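Local coordinates for protein lovastatin nonaketide synthase mokA (Monascus pilosus, PDB 6AD3) that forms the condensation domain of a type I polyketide synthase that builds the nonaketide of lovastatin (monacolin K) by nine iterative steps, at residues W86-A91 with E418-T423; D94-N99 with Q177-I182; F98-G103 with V204-F209; T153-Q158 with A184-R189. The protein carries 1 engineered substitution. One frame throughout, in Å; residues are numbered along the deposited sequence.

Helix 80-91, near the N terminus, begins the longest loop of the four, which interaction 1 closes only at residues 418-423, in the later part of the condensation domain; the other three contacts fall within it. Directly after the helix, residues 94-103 start two further loops: interaction 2 brings the turn to residues 177-182, and interaction 3 pairs strand 100-107 with strand 199-206. Interaction 4 joins residues 153-158 to 184-189 within a beta-alpha-beta unit. Its loop lies wholly within that of interaction 3 but crosses that of interaction 2, whose segments alternate with it. Interactions 3 and 4 meet in one mixed sheet, while interactions 1 and 2 tie down connections beside it.

Interaction 1 of 4, residues W86-A91 with E418-T423; sequences WRLQKA and EVPGAT
Val419 straddles the backbone and side-chain base of Arg87, one methyl to each. The contact fastens the C-terminal part of helix 80-91 to the loop that follows helix 408-414, so that early and late parts of the condensation domain are held together. With CG1 anti to the backbone N (chi1 172°), Val419 turns this methyl to Arg87 O at 3.7 Å. Val419 CG2 lies 3.9 Å from Arg87 CB, and the two side chains cross at about a right angle. Arg87 then extends away toward its salt-bridge partner Glu83, leaving its aliphatic part to the valine. A branched residue suits this place because its two methyls serve two neighbours at once. One helical position on, Leu88 sends CD2 against the CG-CD side of Pro420, 3.7 Å from Pro420 CD. Ala91, small enough for the loop to come close, sets its CB 3.9 Å from Pro420 O, and its own carbonyl oxygen meets the CG2 methyl of Thr423. The polar link is made by water 1, which donates to Leu88 O at 2.7 Å and to Pro420 O at 2.9 Å, while accepting from Ala422 N at 2.9 Å.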
loop_
_atom_site.group_PDB
_atom_site.type_symbol
_atom_site.label_atom_id
_atom_site.label_comp_id
_atom_site.label_asym_id
_atom_site.label_seq_id
_atom_site.Cartn_x
_atom_site.Cartn_y
_atom_site.Cartn_z
ATOM N N TRP A 86 -7.267 -2.044 -12.935
ATOM C CA TRP A 86 -8.547 -2.292 -13.603
ATOM C C TRP A 86 -8.677 -3.782 -13.979
ATOM O O TRP A 86 -9.734 -4.406 -13.773
ATOM C CB TRP A 86 -8.650 -1.403 -14.825
ATOM C CG TRP A 86 -9.793 -1.724 -15.738
ATOM C CD1 TRP A 86 -9.708 -2.081 -17.059
ATOM C CD2 TRP A 86 -11.188 -1.711 -15.415
ATOM N NE1 TRP A 86 -10.972 -2.253 -17.583
ATOM C CE2 TRP A 86 -11.896 -2.049 -16.596
ATOM C CE3 TRP A 86 -11.910 -1.507 -14.233
ATOM C CZ2 TRP A 86 -13.295 -2.197 -16.625
ATOM C CZ3 TRP A 86 -13.312 -1.616 -14.268
ATOM C CH2 TRP A 86 -13.983 -1.964 -15.462
ATOM N N ARG A 87 -7.576 -4.392 -14.421
ATOM C CA ARG A 87 -7.635 -5.818 -14.755
ATOM C C ARG A 87 -7.872 -6.650 -13.521
ATOM O O ARG A 87 -8.613 -7.631 -13.578
ATOM C CB ARG A 87 -6.352 -6.269 -15.437
ATOM C CG ARG A 87 -6.089 -5.601 -16.769
ATOM C CD ARG A 87 -4.832 -6.163 -17.409
ATOM N NE ARG A 87 -4.271 -5.260 -18.407
ATOM C CZ ARG A 87 -4.622 -5.225 -19.689
ATOM N NH1 ARG A 87 -5.599 -5.991 -20.140
ATOM N NH2 ARG A 87 -4.034 -4.374 -20.509
ATOM N N LEU A 88 -7.257 -6.273 -12.386
ATOM C CA LEU A 88 -7.525 -6.984 -11.124
ATOM C C LEU A 88 -8.988 -6.840 -10.789
ATOM O O LEU A 88 -9.618 -7.786 -10.319
ATOM C CB LEU A 88 -6.652 -6.459 -9.961
ATOM C CG LEU A 88 -5.142 -6.653 -10.019
ATOM C CD1 LEU A 88 -4.417 -5.863 -8.915
ATOM C CD2 LEU A 88 -4.792 -8.126 -9.932
ATOM N N GLN A 89 -9.516 -5.627 -10.918
ATOM C CA GLN A 89 -10.893 -5.374 -10.493
ATOM C C GLN A 89 -11.855 -6.190 -11.354
ATOM O O GLN A 89 -12.818 -6.805 -10.852
ATOM C CB GLN A 89 -11.217 -3.883 -10.619
ATOM C CG GLN A 89 -12.699 -3.589 -10.521
ATOM C CD GLN A 89 -13.017 -2.098 -10.465
ATOM O OE1 GLN A 89 -13.962 -1.643 -11.122
ATOM N NE2 GLN A 89 -12.384 -1.392 -9.514
ATOM N N LYS A 90 -11.582 -6.216 -12.641
ATOM C CA LYS A 90 -12.427 -6.997 -13.579
ATOM C C LYS A 90 -12.428 -8.489 -13.270
ATOM O O LYS A 90 -13.415 -9.163 -13.488
ATOM C CB LYS A 90 -11.978 -6.769 -15.011
ATOM C CG LYS A 90 -12.425 -5.434 -15.549
ATOM C CD LYS A 90 -12.698 -5.497 -17.035
ATOM C CE LYS A 90 -11.498 -6.008 -17.808
ATOM N NZ LYS A 90 -11.846 -7.272 -18.509
ATOM N N ALA A 91 -11.291 -9.016 -12.846
ATOM C CA ALA A 91 -11.165 -10.438 -12.575
ATOM C C ALA A 91 -11.830 -10.863 -11.252
ATOM O O ALA A 91 -12.077 -12.046 -11.038
ATOM C CB ALA A 91 -9.691 -10.826 -12.591
ATOM N N GLU A 418 -0.522 -14.403 -15.859
ATOM C CA GLU A 418 -1.946 -14.120 -15.857
ATOM C C GLU A 418 -2.308 -13.132 -14.725
ATOM O O GLU A 418 -1.629 -13.060 -13.695
ATOM C CB GLU A 418 -2.724 -15.426 -15.672
ATOM C CG GLU A 418 -3.929 -15.588 -16.590
ATOM C CD GLU A 418 -3.558 -16.072 -17.983
ATOM O OE1 GLU A 418 -3.847 -17.248 -18.308
ATOM O OE2 GLU A 418 -3.058 -15.257 -18.782
ATOM N N VAL A 419 -3.352 -12.357 -14.944
ATOM C CA VAL A 419 -3.923 -11.519 -13.882
ATOM C C VAL A 419 -4.617 -12.392 -12.827
ATOM O O VAL A 419 -5.520 -13.174 -13.144
ATOM C CB VAL A 419 -4.956 -10.559 -14.484
ATOM C CG1 VAL A 419 -5.688 -9.824 -13.389
ATOM C CG2 VAL A 419 -4.279 -9.585 -15.448
ATOM N N PRO A 420 -4.229 -12.258 -11.561
ATOM C CA PRO A 420 -4.860 -13.130 -10.574
ATOM C C PRO A 420 -6.286 -12.692 -10.246
ATOM O O PRO A 420 -6.602 -11.480 -10.289
ATOM C CB PRO A 420 -3.965 -12.979 -9.346
ATOM C CG PRO A 420 -3.398 -11.588 -9.468
ATOM C CD PRO A 420 -3.266 -11.324 -10.957
ATOM N N GLY A 421 -7.127 -13.658 -9.876
ATOM C CA GLY A 421 -8.551 -13.391 -9.648
ATOM C C GLY A 421 -8.947 -13.583 -8.221
ATOM O O GLY A 421 -8.587 -14.607 -7.595
ATOM N N ALA A 422 -9.591 -12.558 -7.647
ATOM C CA ALA A 422 -10.099 -12.664 -6.298
ATOM C C ALA A 422 -11.520 -13.214 -6.347
ATOM O O ALA A 422 -12.479 -12.466 -6.531
ATOM C CB ALA A 422 -10.074 -11.310 -5.609
ATOM N N THR A 423 -11.648 -14.526 -6.263
ATOM C CA THR A 423 -12.958 -15.164 -6.456
ATOM C C THR A 423 -13.247 -16.233 -5.367
ATOM O O THR A 423 -12.394 -16.538 -4.491
ATOM C CB THR A 423 -13.042 -15.845 -7.838
ATOM O OG1 THR A 423 -12.155 -16.960 -7.861
ATOM C CG2 THR A 423 -12.662 -14.888 -8.956
HETATM O O HOH W 1 -8.930 -10.139 -9.121
#

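Interaction 2 of 4, residues D94-N99 with Q177-I182; sequences DSTIFN and QTQYDI
Thr96 OG1 is gripped twice: it donates to Asp94 OD1 at 2.6 Å and accepts from Gln179 NE2 at 3.0 Å. A hydroxyl suits the place because it can do both. Asp94 OD1 also takes the backbone NH of Thr96, completing an Asx turn that fixes the start of the 3-10 segment 95-97. The Gln179 chain, bent at chi2 (-65°), curls its amide back so that NE2 reaches Thr96 with one N-H and Gln177 O with the other, at 3.1 Å. In the condensation domain this contact joins the turn between helix 80-91 and strand 100-107 to the connection leaving helix 165-176 for strand 188-195. Asn99 makes the second anchor. Its ND2 gives a nearly straight bond of 2.8 Å to Thr178 O, which lies in the amide plane, and has a further acceptor in Val176 O. The other end of the amide, OD1, comes to the edge of the Tyr180 ring, 3.4 Å from CD2, with amide and ring planes 75° apart. One face of that ring carries the Thr178 CG2 methyl. Water 2 accepts from Tyr180 N at 2.9 Å and may donate to Asn99 OD1.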
loop_
_atom_site.group_PDB
_atom_site.type_symbol
_atom_site.label_atom_id
_atom_site.label_comp_id
_atom_site.label_asym_id
_atom_site.label_seq_id
_atom_site.Cartn_x
_atom_site.Cartn_y
_atom_site.Cartn_z
ATOM N N ASP A 94 -16.218 -9.388 -6.812
ATOM C CA ASP A 94 -16.817 -8.204 -6.172
ATOM C C ASP A 94 -15.722 -7.192 -5.896
ATOM O O ASP A 94 -14.965 -7.319 -4.913
ATOM C CB ASP A 94 -17.486 -8.597 -4.861
ATOM C CG ASP A 94 -18.099 -7.408 -4.104
ATOM O OD1 ASP A 94 -18.099 -6.259 -4.582
ATOM O OD2 ASP A 94 -18.578 -7.646 -2.990
ATOM N N SER A 95 -15.717 -6.111 -6.650
ATOM C CA SER A 95 -14.612 -5.167 -6.538
ATOM C C SER A 95 -14.712 -4.240 -5.296
ATOM O O SER A 95 -13.816 -3.430 -5.054
ATOM C CB SER A 95 -14.492 -4.380 -7.836
ATOM O OG SER A 95 -15.571 -3.508 -7.982
ATOM N N THR A 96 -15.757 -4.412 -4.474
ATOM C CA THR A 96 -15.849 -3.754 -3.190
ATOM C C THR A 96 -14.632 -4.080 -2.308
ATOM O O THR A 96 -14.211 -3.255 -1.485
ATOM C CB THR A 96 -17.133 -4.145 -2.441
ATOM O OG1 THR A 96 -18.279 -3.946 -3.304
ATOM C CG2 THR A 96 -17.286 -3.291 -1.192
ATOM N N ILE A 97 -14.017 -5.232 -2.552
ATOM C CA ILE A 97 -12.840 -5.661 -1.755
ATOM C C ILE A 97 -11.640 -4.761 -2.020
ATOM O O ILE A 97 -10.650 -4.831 -1.303
ATOM C CB ILE A 97 -12.443 -7.155 -2.035
ATOM C CG1 ILE A 97 -11.986 -7.335 -3.463
ATOM C CG2 ILE A 97 -13.579 -8.117 -1.729
ATOM C CD1 ILE A 97 -11.333 -8.672 -3.709
ATOM N N PHE A 98 -11.705 -3.927 -3.061
ATOM C CA PHE A 98 -10.582 -3.034 -3.418
ATOM C C PHE A 98 -10.837 -1.598 -2.968
ATOM O O PHE A 98 -10.062 -0.687 -3.268
ATOM C CB PHE A 98 -10.318 -3.058 -4.919
ATOM C CG PHE A 98 -9.941 -4.399 -5.453
ATOM C CD1 PHE A 98 -8.911 -5.123 -4.904
ATOM C CD2 PHE A 98 -10.683 -4.975 -6.475
ATOM C CE1 PHE A 98 -8.625 -6.413 -5.339
ATOM C CE2 PHE A 98 -10.406 -6.258 -6.913
ATOM C CZ PHE A 98 -9.311 -6.940 -6.413
ATOM N N ASN A 99 -11.837 -1.412 -2.126
ATOM C CA ASN A 99 -11.992 -0.149 -1.445
ATOM C C ASN A 99 -10.816 0.101 -0.487
ATOM O O ASN A 99 -10.194 -0.840 0.020
ATOM C CB ASN A 99 -13.280 -0.124 -0.614
ATOM C CG ASN A 99 -14.557 -0.052 -1.467
ATOM O OD1 ASN A 99 -14.540 0.053 -2.700
ATOM N ND2 ASN A 99 -15.702 -0.099 -0.770
ATOM N N GLN A 177 -17.534 -0.635 3.044
ATOM C CA GLN A 177 -18.404 -1.375 2.110
ATOM C C GLN A 177 -19.047 -0.473 1.065
ATOM O O GLN A 177 -19.976 -0.884 0.348
ATOM C CB GLN A 177 -19.532 -2.092 2.873
ATOM C CG GLN A 177 -19.080 -3.115 3.870
ATOM C CD GLN A 177 -18.174 -4.170 3.274
ATOM O OE1 GLN A 177 -18.401 -4.656 2.168
ATOM N NE2 GLN A 177 -17.188 -4.573 4.029
ATOM N N THR A 178 -18.524 0.721 0.884
ATOM C CA THR A 178 -19.189 1.660 -0.003
ATOM C C THR A 178 -19.078 1.214 -1.480
ATOM O O THR A 178 -18.168 0.476 -1.864
ATOM C CB THR A 178 -18.649 3.093 0.197
ATOM O OG1 THR A 178 -19.639 4.046 -0.277
ATOM C CG2 THR A 178 -17.405 3.249 -0.555
ATOM N N GLN A 179 -20.098 1.547 -2.260
ATOM C CA GLN A 179 -20.132 1.211 -3.686
ATOM C C GLN A 179 -19.751 2.448 -4.513
ATOM O O GLN A 179 -20.550 3.359 -4.652
ATOM C CB GLN A 179 -21.561 0.760 -4.057
ATOM C CG GLN A 179 -22.069 -0.406 -3.212
ATOM C CD GLN A 179 -21.248 -1.654 -3.448
ATOM O OE1 GLN A 179 -21.189 -2.163 -4.563
ATOM N NE2 GLN A 179 -20.522 -2.086 -2.431
ATOM N N TYR A 180 -18.498 2.540 -4.951
ATOM C CA TYR A 180 -18.075 3.688 -5.735
ATOM C C TYR A 180 -18.666 3.604 -7.147
ATOM O O TYR A 180 -18.485 2.608 -7.822
ATOM C CB TYR A 180 -16.558 3.733 -5.814
ATOM C CG TYR A 180 -15.915 4.101 -4.518
ATOM C CD1 TYR A 180 -16.045 5.350 -4.010
ATOM C CD2 TYR A 180 -15.145 3.187 -3.817
ATOM C CE1 TYR A 180 -15.482 5.699 -2.774
ATOM C CE2 TYR A 180 -14.626 3.488 -2.563
ATOM C CZ TYR A 180 -14.772 4.761 -2.062
ATOM O OH TYR A 180 -14.270 5.095 -0.832
ATOM N N ASP A 181 -19.376 4.635 -7.574
ATOM C CA ASP A 181 -19.864 4.678 -8.974
ATOM C C ASP A 181 -18.823 5.398 -9.852
ATOM O O ASP A 181 -18.959 6.605 -10.170
ATOM C CB ASP A 181 -21.204 5.385 -9.028
ATOM C CG ASP A 181 -21.841 5.365 -10.435
ATOM O OD1 ASP A 181 -21.250 4.793 -11.363
ATOM O OD2 ASP A 181 -22.917 5.975 -10.582
ATOM N N ILE A 182 -17.746 4.701 -10.182
ATOM C CA ILE A 182 -16.601 5.412 -10.799
ATOM C C ILE A 182 -16.930 5.989 -12.184
ATOM O O ILE A 182 -16.362 7.011 -12.581
ATOM C CB ILE A 182 -15.318 4.546 -10.850
ATOM C CG1 ILE A 182 -15.503 3.334 -11.734
ATOM C CG2 ILE A 182 -14.925 4.111 -9.435
ATOM C CD1 ILE A 182 -14.223 2.591 -11.999
HETATM O O HOH W 2 -16.785 0.175 -4.696
#

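Interaction 3 of 4, residues F98-G103 with V204-F209; sequences FNNTIG and VAYHRF
Backbone hydrogen bonds join Asn100 to Tyr206 and Ile102 to Val204 in both directions, with the non-hydrogen-bonded pair Thr101-Ala205 between them; Tyr206 N to Asn100 O is 2.8 Å and Ile102 N to Val204 O 2.9 Å. A side-chain bond strengthens the end of this pairing. Tyr206 O accepts from both Asn100 N and Asn100 ND2, each at 3.1 Å but from opposite faces of its carbonyl plane. Asparagine suits the position because its other amide atom, OD1, takes the backbone N of Glu462. Ring packing accompanies this bond: chi1 56° sets the Tyr206 ring with one face against Asn100, whose CB makes a CH-pi contact 3.4 Å from the centroid. Amide and ring lie nearly parallel, 14° apart. Apolar contacts are lighter, with Ile102 CG1 at the edge of the same ring and Thr101 CG2 3.9 Å from Ala205 CB. Beyond the strands, water 3 accepts from Arg208 N at 2.9 Å and donates weakly to Phe98 O. Glu462 holds Arg208 through NH1 and Gly211 O through NH2. Strand 199-206 runs into His207 and Arg208, where condensation domains carry the HHxxxDG active-site motif, here with arginine as second residue.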
loop_
_atom_site.group_PDB
_atom_site.type_symbol
_atom_site.label_atom_id
_atom_site.label_comp_id
_atom_site.label_asym_id
_atom_site.label_seq_id
_atom_site.Cartn_x
_atom_site.Cartn_y
_atom_site.Cartn_z
ATOM N N PHE A 98 -11.705 -3.927 -3.061
ATOM C CA PHE A 98 -10.582 -3.034 -3.418
ATOM C C PHE A 98 -10.837 -1.598 -2.968
ATOM O O PHE A 98 -10.062 -0.687 -3.268
ATOM C CB PHE A 98 -10.318 -3.058 -4.919
ATOM C CG PHE A 98 -9.941 -4.399 -5.453
ATOM C CD1 PHE A 98 -8.911 -5.123 -4.904
ATOM C CD2 PHE A 98 -10.683 -4.975 -6.475
ATOM C CE1 PHE A 98 -8.625 -6.413 -5.339
ATOM C CE2 PHE A 98 -10.406 -6.258 -6.913
ATOM C CZ PHE A 98 -9.311 -6.940 -6.413
ATOM N N ASN A 99 -11.837 -1.412 -2.126
ATOM C CA ASN A 99 -11.992 -0.149 -1.445
ATOM C C ASN A 99 -10.816 0.101 -0.487
ATOM O O ASN A 99 -10.194 -0.840 0.020
ATOM C CB ASN A 99 -13.280 -0.124 -0.614
ATOM C CG ASN A 99 -14.557 -0.052 -1.467
ATOM O OD1 ASN A 99 -14.540 0.053 -2.700
ATOM N ND2 ASN A 99 -15.702 -0.099 -0.770
ATOM N N ASN A 100 -10.537 1.381 -0.241
ATOM C CA ASN A 100 -9.532 1.787 0.746
ATOM C C ASN A 100 -10.127 2.822 1.669
ATOM O O ASN A 100 -10.790 3.785 1.214
ATOM C CB ASN A 100 -8.320 2.395 0.046
ATOM C CG ASN A 100 -7.738 1.501 -1.003
ATOM O OD1 ASN A 100 -6.902 0.643 -0.700
ATOM N ND2 ASN A 100 -8.221 1.628 -2.238
ATOM N N THR A 101 -9.940 2.643 2.969
ATOM C CA THR A 101 -10.610 3.470 3.954
ATOM C C THR A 101 -9.712 3.747 5.160
ATOM O O THR A 101 -9.286 2.824 5.839
ATOM C CB THR A 101 -11.926 2.807 4.428
ATOM O OG1 THR A 101 -12.641 2.244 3.319
ATOM C CG2 THR A 101 -12.828 3.813 5.152
ATOM N N ILE A 102 -9.366 5.018 5.364
ATOM C CA ILE A 102 -8.404 5.424 6.396
ATOM C C ILE A 102 -9.108 6.383 7.348
ATOM O O ILE A 102 -9.582 7.446 6.913
ATOM C CB ILE A 102 -7.199 6.169 5.787
ATOM C CG1 ILE A 102 -6.585 5.354 4.663
ATOM C CG2 ILE A 102 -6.144 6.444 6.871
ATOM C CD1 ILE A 102 -6.102 3.953 5.070
ATOM N N GLY A 103 -9.234 5.978 8.630
ATOM C CA GLY A 103 -9.903 6.810 9.640
ATOM C C GLY A 103 -8.907 7.359 10.665
ATOM O O GLY A 103 -8.051 6.638 11.134
ATOM N N VAL A 204 -10.895 9.416 5.210
ATOM C CA VAL A 204 -10.617 9.492 3.821
ATOM C C VAL A 204 -10.735 8.096 3.206
ATOM O O VAL A 204 -10.004 7.171 3.563
ATOM C CB VAL A 204 -9.194 10.053 3.556
ATOM C CG1 VAL A 204 -8.882 9.987 2.073
ATOM C CG2 VAL A 204 -9.048 11.460 4.092
ATOM N N ALA A 205 -11.715 7.933 2.321
ATOM C CA ALA A 205 -11.924 6.699 1.658
ATOM C C ALA A 205 -11.808 6.920 0.156
ATOM O O ALA A 205 -12.237 7.935 -0.363
ATOM C CB ALA A 205 -13.260 6.128 2.003
ATOM N N TYR A 206 -11.206 5.969 -0.517
ATOM C CA TYR A 206 -10.888 6.113 -1.930
ATOM C C TYR A 206 -10.962 4.817 -2.687
ATOM O O TYR A 206 -10.520 3.750 -2.224
ATOM C CB TYR A 206 -9.524 6.772 -2.153
ATOM C CG TYR A 206 -8.356 6.075 -1.488
ATOM C CD1 TYR A 206 -8.044 6.324 -0.166
ATOM C CD2 TYR A 206 -7.474 5.275 -2.239
ATOM C CE1 TYR A 206 -6.923 5.740 0.422
ATOM C CE2 TYR A 206 -6.358 4.715 -1.671
ATOM C CZ TYR A 206 -6.099 4.920 -0.347
ATOM O OH TYR A 206 -4.994 4.354 0.217
ATOM N N HIS A 207 -11.538 4.921 -3.887
ATOM C CA HIS A 207 -11.336 3.922 -4.908
ATOM C C HIS A 207 -9.862 3.851 -5.234
ATOM O O HIS A 207 -9.150 4.860 -5.190
ATOM C CB HIS A 207 -12.157 4.235 -6.153
ATOM C CG HIS A 207 -12.146 3.134 -7.164
ATOM N ND1 HIS A 207 -13.125 2.163 -7.244
ATOM C CD2 HIS A 207 -11.269 2.863 -8.148
ATOM C CE1 HIS A 207 -12.825 1.323 -8.208
ATOM N NE2 HIS A 207 -11.691 1.708 -8.756
ATOM N N ARG A 208 -9.405 2.643 -5.581
ATOM C CA ARG A 208 -8.002 2.405 -5.951
ATOM C C ARG A 208 -7.483 3.405 -6.974
ATOM O O ARG A 208 -6.339 3.794 -6.904
ATOM C CB ARG A 208 -7.865 0.996 -6.492
ATOM C CG ARG A 208 -6.515 0.618 -7.116
ATOM C CD ARG A 208 -5.445 0.376 -6.098
ATOM N NE ARG A 208 -4.970 1.604 -5.462
ATOM C CZ ARG A 208 -4.126 1.639 -4.441
ATOM N NH1 ARG A 208 -3.677 0.525 -3.911
ATOM N NH2 ARG A 208 -3.727 2.794 -3.929
ATOM N N PHE A 209 -8.296 3.750 -7.969
ATOM C CA PHE A 209 -7.798 4.488 -9.083
ATOM C C PHE A 209 -7.380 5.944 -8.744
ATOM O O PHE A 209 -6.726 6.596 -9.580
ATOM C CB PHE A 209 -8.834 4.553 -10.210
ATOM C CG PHE A 209 -9.123 3.244 -10.898
ATOM C CD1 PHE A 209 -8.395 2.106 -10.630
ATOM C CD2 PHE A 209 -10.204 3.153 -11.781
ATOM C CE1 PHE A 209 -8.747 0.912 -11.174
ATOM C CE2 PHE A 209 -10.549 1.943 -12.331
ATOM C CZ PHE A 209 -9.786 0.836 -12.075
HETATM O O HOH W 3 -10.959 0.208 -5.659
#

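Interaction 4 of 4, residues T153-Q158 with A184-R189; sequences TKNKVQ and AGDTLR
The two backbones run in the same direction, with Lys154 CA 5.5 Å from Gly185 CA, before they enter the parallel strands 157-161 and 188-195 of a beta-alpha-beta unit. Gly185 has a positive phi (77°), which glycine adopts easily, and without a side chain it lets Lys154 CG approach, 3.3 Å from Ala184 O. Asn155 carries the contact. Its OD1 accepts from Thr187 N at 2.9 Å in the carbonyl plane, on a lone pair, and from Leu188 N at 3.1 Å from well above that plane. Its ND2 donates to Thr187 OG1 at 3.0 Å, close to the amide plane, and to Phe129 O. Leu188 CB packs against the amide carbon. Thr153 OG1 accepts from Asn155 N, an ST turn that sets the asparagine in place. Within 184-189, Arg189 takes Asp186 end-on, NH1 to OD1 at 2.7 Å and NH2 to OD2 at 2.9 Å. Waters complete the join: water 4 links Lys154 N to Gly185 O, and water 6 accepts from Lys156 N and may donate to Leu188 O. With donors gathered at OD1 and acceptors at ND2, a flipped amide would set donor against donor, so this pattern favours one orientation about CB-CG.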
loop_
_atom_site.group_PDB
_atom_site.type_symbol
_atom_site.label_atom_id
_atom_site.label_comp_id
_atom_site.label_asym_id
_atom_site.label_seq_id
_atom_site.Cartn_x
_atom_site.Cartn_y
_atom_site.Cartn_z
ATOM N N THR A 153 -16.108 18.673 -9.509
ATOM C CA THR A 153 -16.118 17.360 -8.863
ATOM C C THR A 153 -17.525 16.777 -8.772
ATOM O O THR A 153 -18.517 17.507 -8.539
ATOM C CB THR A 153 -15.471 17.414 -7.433
ATOM O OG1 THR A 153 -15.280 16.071 -6.925
ATOM C CG2 THR A 153 -16.326 18.190 -6.486
ATOM N N LYS A 154 -17.591 15.462 -8.738
ATOM C CA LYS A 154 -18.798 14.748 -8.358
ATOM C C LYS A 154 -18.687 14.096 -6.991
ATOM O O LYS A 154 -19.636 13.502 -6.520
ATOM C CB LYS A 154 -19.137 13.697 -9.411
ATOM C CG LYS A 154 -18.939 14.181 -10.838
ATOM C CD LYS A 154 -19.992 15.171 -11.258
ATOM C CE LYS A 154 -19.748 15.667 -12.681
ATOM N NZ LYS A 154 -19.843 17.161 -12.775
ATOM N N ASN A 155 -17.575 14.329 -6.293
ATOM C CA ASN A 155 -17.440 13.871 -4.959
ATOM C C ASN A 155 -17.990 14.871 -3.976
ATOM O O ASN A 155 -18.172 16.056 -4.327
ATOM C CB ASN A 155 -15.959 13.546 -4.657
ATOM C CG ASN A 155 -15.505 12.243 -5.313
ATOM O OD1 ASN A 155 -16.196 11.232 -5.240
ATOM N ND2 ASN A 155 -14.415 12.307 -6.084
ATOM N N LYS A 156 -18.324 14.387 -2.771
ATOM C CA LYS A 156 -18.965 15.223 -1.743
ATOM C C LYS A 156 -18.224 15.123 -0.432
ATOM O O LYS A 156 -17.508 14.127 -0.156
ATOM C CB LYS A 156 -20.428 14.820 -1.497
ATOM C CG LYS A 156 -21.243 14.624 -2.741
ATOM C CD LYS A 156 -21.555 15.942 -3.400
ATOM C CE LYS A 156 -22.670 15.761 -4.421
ATOM N NZ LYS A 156 -22.904 17.022 -5.156
ATOM N N VAL A 157 -18.375 16.166 0.356
ATOM C CA VAL A 157 -17.838 16.222 1.719
ATOM C C VAL A 157 -18.992 16.139 2.691
ATOM O O VAL A 157 -19.990 16.863 2.538
ATOM C CB VAL A 157 -17.075 17.529 1.945
ATOM C CG1 VAL A 157 -16.522 17.605 3.359
ATOM C CG2 VAL A 157 -15.971 17.668 0.907
ATOM N N GLN A 158 -18.824 15.359 3.759
ATOM C CA GLN A 158 -19.869 15.234 4.759
ATOM C C GLN A 158 -19.343 15.457 6.133
ATOM O O GLN A 158 -18.246 14.977 6.475
ATOM C CB GLN A 158 -20.502 13.872 4.695
ATOM C CG GLN A 158 -21.207 13.618 3.372
ATOM C CD GLN A 158 -21.423 12.177 3.121
ATOM O OE1 GLN A 158 -22.506 11.650 3.390
ATOM N NE2 GLN A 158 -20.383 11.494 2.683
ATOM N N ALA A 184 -19.409 7.669 -12.883
ATOM C CA ALA A 184 -19.981 8.985 -12.645
ATOM C C ALA A 184 -19.024 9.937 -11.883
ATOM O O ALA A 184 -19.467 10.961 -11.338
ATOM C CB ALA A 184 -21.298 8.836 -11.877
ATOM N N GLY A 185 -17.798 9.473 -11.646
ATOM C CA GLY A 185 -16.841 10.238 -10.880
ATOM C C GLY A 185 -17.063 10.209 -9.388
ATOM O O GLY A 185 -16.527 11.035 -8.671
ATOM N N ASP A 186 -17.713 9.154 -8.915
ATOM C CA ASP A 186 -17.904 8.925 -7.482
ATOM C C ASP A 186 -16.792 7.995 -7.017
ATOM O O ASP A 186 -16.793 6.810 -7.366
ATOM C CB ASP A 186 -19.285 8.244 -7.257
ATOM C CG ASP A 186 -19.508 7.856 -5.837
ATOM O OD1 ASP A 186 -19.259 8.703 -4.975
ATOM O OD2 ASP A 186 -19.850 6.685 -5.559
ATOM N N THR A 187 -15.735 8.592 -6.464
ATOM C CA THR A 187 -14.465 7.920 -6.265
ATOM C C THR A 187 -13.855 8.120 -4.879
ATOM O O THR A 187 -12.858 7.466 -4.553
ATOM C CB THR A 187 -13.420 8.390 -7.290
ATOM O OG1 THR A 187 -13.188 9.806 -7.106
ATOM C CG2 THR A 187 -13.911 8.127 -8.701
ATOM N N LEU A 188 -14.444 8.998 -4.056
ATOM C CA LEU A 188 -13.846 9.386 -2.765
ATOM C C LEU A 188 -14.963 9.541 -1.731
ATOM O O LEU A 188 -16.132 9.881 -2.085
ATOM C CB LEU A 188 -13.195 10.750 -2.908
ATOM C CG LEU A 188 -11.781 10.982 -3.347
ATOM C CD1 LEU A 188 -11.420 12.441 -2.975
ATOM C CD2 LEU A 188 -10.794 10.023 -2.683
ATOM N N ARG A 189 -14.641 9.289 -0.473
ATOM C CA ARG A 189 -15.474 9.768 0.630
ATOM C C ARG A 189 -14.618 10.572 1.572
ATOM O O ARG A 189 -13.483 10.203 1.839
ATOM C CB ARG A 189 -16.118 8.599 1.397
ATOM C CG ARG A 189 -16.763 7.545 0.505
ATOM C CD ARG A 189 -18.206 7.858 0.245
ATOM N NE ARG A 189 -18.816 6.874 -0.660
ATOM C CZ ARG A 189 -18.990 7.070 -1.953
ATOM N NH1 ARG A 189 -18.332 8.050 -2.552
ATOM N NH2 ARG A 189 -19.629 6.147 -2.689
HETATM O O HOH W 4 -15.489 13.528 -9.097
HETATM O O HOH W 5 -19.910 11.256 -4.781
HETATM O O HOH W 6 -18.316 11.585 -2.587
#